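Local coordinates for protein CD8 alpha antigen (Sus scrofa, PDB 5EDX) that probably serves on T cells as a co-receptor that pairs into a homodimer and binds class I MHC molecules, at residues M50-T55 against D75-I80. Sequence-based numbering, arbitrary orientation.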
loop_
_atom_site.group_PDB
_atom_site.type_symbol
_atom_site.label_atom_id
_atom_site.label_comp_id
_atom_site.label_asym_id
_atom_site.label_seq_id
_atom_site.Cartn_x
_atom_site.Cartn_y
_atom_site.Cartn_z
ATOM N N MET A 50 11.330 -1.027 3.769
ATOM C CA MET A 50 12.067 -2.255 4.075
ATOM C C MET A 50 11.156 -3.414 4.430
ATOM O O MET A 50 9.999 -3.226 4.811
ATOM C CB MET A 50 13.035 -2.019 5.232
ATOM C CG MET A 50 12.338 -1.742 6.547
ATOM S SD MET A 50 13.460 -1.126 7.820
ATOM C CE MET A 50 13.860 0.509 7.193
ATOM N N TYR A 51 11.705 -4.615 4.301
ATOM C CA TYR A 51 11.022 -5.846 4.657
ATOM C C TYR A 51 11.794 -6.426 5.833
ATOM O O TYR A 51 13.026 -6.482 5.804
ATOM C CB TYR A 51 11.038 -6.793 3.458
ATOM C CG TYR A 51 10.635 -8.229 3.746
ATOM C CD1 TYR A 51 9.328 -8.660 3.547
ATOM C CD2 TYR A 51 11.574 -9.163 4.175
ATOM C CE1 TYR A 51 8.962 -9.971 3.785
ATOM C CE2 TYR A 51 11.213 -10.483 4.420
ATOM C CZ TYR A 51 9.905 -10.878 4.224
ATOM O OH TYR A 51 9.538 -12.187 4.460
ATOM N N LEU A 52 11.073 -6.819 6.882
ATOM C CA LEU A 52 11.693 -7.357 8.087
ATOM C C LEU A 52 11.138 -8.736 8.419
ATOM O O LEU A 52 9.931 -8.951 8.395
ATOM C CB LEU A 52 11.455 -6.422 9.272
ATOM C CG LEU A 52 12.000 -4.997 9.127
ATOM C CD1 LEU A 52 11.421 -4.101 10.211
ATOM C CD2 LEU A 52 13.529 -4.989 9.171
ATOM N N SER A 53 12.030 -9.669 8.725
ATOM C CA SER A 53 11.627 -11.002 9.167
ATOM C C SER A 53 12.787 -11.611 9.929
ATOM O O SER A 53 13.897 -11.085 9.891
ATOM C CB SER A 53 11.272 -11.892 7.976
ATOM O OG SER A 53 12.436 -12.292 7.265
ATOM N N LYS A 54 12.534 -12.720 10.616
ATOM C CA LYS A 54 13.584 -13.386 11.374
ATOM C C LYS A 54 14.802 -13.702 10.501
ATOM O O LYS A 54 15.941 -13.480 10.909
ATOM C CB LYS A 54 13.033 -14.671 12.001
ATOM C CG LYS A 54 14.071 -15.494 12.745
ATOM C CD LYS A 54 13.436 -16.734 13.381
ATOM C CE LYS A 54 14.499 -17.627 14.008
ATOM N NZ LYS A 54 13.936 -18.901 14.543
ATOM N N THR A 55 14.555 -14.201 9.294
ATOM C CA THR A 55 15.621 -14.771 8.470
ATOM C C THR A 55 16.165 -13.829 7.408
ATOM O O THR A 55 17.128 -14.154 6.718
ATOM C CB THR A 55 15.159 -16.071 7.776
ATOM O OG1 THR A 55 14.084 -15.782 6.873
ATOM C CG2 THR A 55 14.692 -17.082 8.800
ATOM N N ASP A 75 7.576 -10.094 18.259
ATOM C CA ASP A 75 6.485 -9.792 17.333
ATOM C C ASP A 75 6.346 -8.293 17.076
ATOM O O ASP A 75 5.370 -7.849 16.474
ATOM C CB ASP A 75 5.156 -10.365 17.839
ATOM C CG ASP A 75 4.699 -9.736 19.143
ATOM O OD1 ASP A 75 3.514 -9.906 19.500
ATOM O OD2 ASP A 75 5.516 -9.077 19.821
ATOM N N ASN A 76 7.325 -7.521 17.532
ATOM C CA ASN A 76 7.326 -6.075 17.312
ATOM C C ASN A 76 8.255 -5.655 16.183
ATOM O O ASN A 76 9.393 -6.109 16.102
ATOM C CB ASN A 76 7.743 -5.349 18.584
ATOM C CG ASN A 76 6.765 -5.551 19.711
ATOM O OD1 ASN A 76 5.597 -5.184 19.602
ATOM N ND2 ASN A 76 7.236 -6.136 20.809
ATOM N N PHE A 77 7.762 -4.768 15.323
ATOM C CA PHE A 77 8.567 -4.197 14.252
ATOM C C PHE A 77 8.716 -2.698 14.490
ATOM O O PHE A 77 7.765 -2.025 14.878
ATOM C CB PHE A 77 7.918 -4.475 12.894
ATOM C CG PHE A 77 7.787 -5.939 12.579
ATOM C CD1 PHE A 77 6.687 -6.662 13.019
ATOM C CD2 PHE A 77 8.779 -6.597 11.868
ATOM C CE1 PHE A 77 6.575 -8.022 12.740
ATOM C CE2 PHE A 77 8.676 -7.940 11.579
ATOM C CZ PHE A 77 7.572 -8.662 12.017
ATOM N N TYR A 78 9.919 -2.179 14.274
ATOM C CA TYR A 78 10.198 -0.784 14.565
ATOM C C TYR A 78 10.774 -0.075 13.357
ATOM O O TYR A 78 11.483 -0.681 12.555
ATOM C CB TYR A 78 11.193 -0.670 15.721
ATOM C CG TYR A 78 10.677 -1.238 17.018
ATOM C CD1 TYR A 78 9.977 -0.445 17.914
ATOM C CD2 TYR A 78 10.889 -2.569 17.344
ATOM C CE1 TYR A 78 9.498 -0.966 19.113
ATOM C CE2 TYR A 78 10.417 -3.099 18.541
ATOM C CZ TYR A 78 9.725 -2.290 19.417
ATOM O OH TYR A 78 9.252 -2.817 20.603
ATOM N N LEU A 79 10.463 1.213 13.247
ATOM C CA LEU A 79 11.089 2.086 12.261
ATOM C C LEU A 79 11.657 3.268 13.022
ATOM O O LEU A 79 10.987 3.839 13.880
ATOM C CB LEU A 79 10.057 2.585 11.252
ATOM C CG LEU A 79 10.632 3.334 10.050
ATOM C CD1 LEU A 79 11.298 2.362 9.093
ATOM C CD2 LEU A 79 9.548 4.123 9.334
ATOM N N ILE A 80 12.895 3.637 12.715
ATOM C CA ILE A 80 13.516 4.757 13.398
ATOM C C ILE A 80 13.887 5.832 12.391
ATOM O O ILE A 80 14.632 5.577 11.454
ATOM C CB ILE A 80 14.778 4.329 14.163
ATOM C CG1 ILE A 80 14.422 3.342 15.284
ATOM C CG2 ILE A 80 15.472 5.553 14.746
ATOM C CD1 ILE A 80 14.397 1.906 14.842
#
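Leu52 and Phe77 meet between the two sheets of this immunoglobulin V-set domain, a worked example of a beta sandwich held mainly by apolar side chains. Strand 47-52 belongs to one sheet and strand 76-81 to the other, a pair of sheets also tied covalently by the Cys22-Cys94 disulfide between strands 18-24 and 90-98; the short segments run 152° apart in direction, their axes 9.2 Å apart at closest. The tight part lies where the two side chains pass alongside each other, pointing opposite ways. Leu52 CB rests 3.7 Å from Phe77 CD2, and Leu52 CD1 reaches the rim of the ring in its plane, 4.0 Å from Phe77 CD2. Phe77 CG stands anti to its own carbonyl carbon (chi1 -61°), which carries the ring across to Leu52, whose carbonyl O approaches Phe77 CE2 obliquely at 3.6 Å. Two residues along each strand, Met50 bends at chi3 (69°) and its CE meets Leu79 CD1 at 3.7 Å, a single methyl-to-methyl touch. Trp35 of strand 33-38 packs against both Leu52 and Leu79, one residue of each pair. Away from this buried seam, Lys54 and Thr55 turn into an exposed loop, and the Tyr78 side chain leaves to stack on Tyr71, though Tyr78 O stays 4.1 Å from Leu52 CD1. The contact is essentially apolar, so cohesion probably comes mainly from dispersion and the exclusion of water.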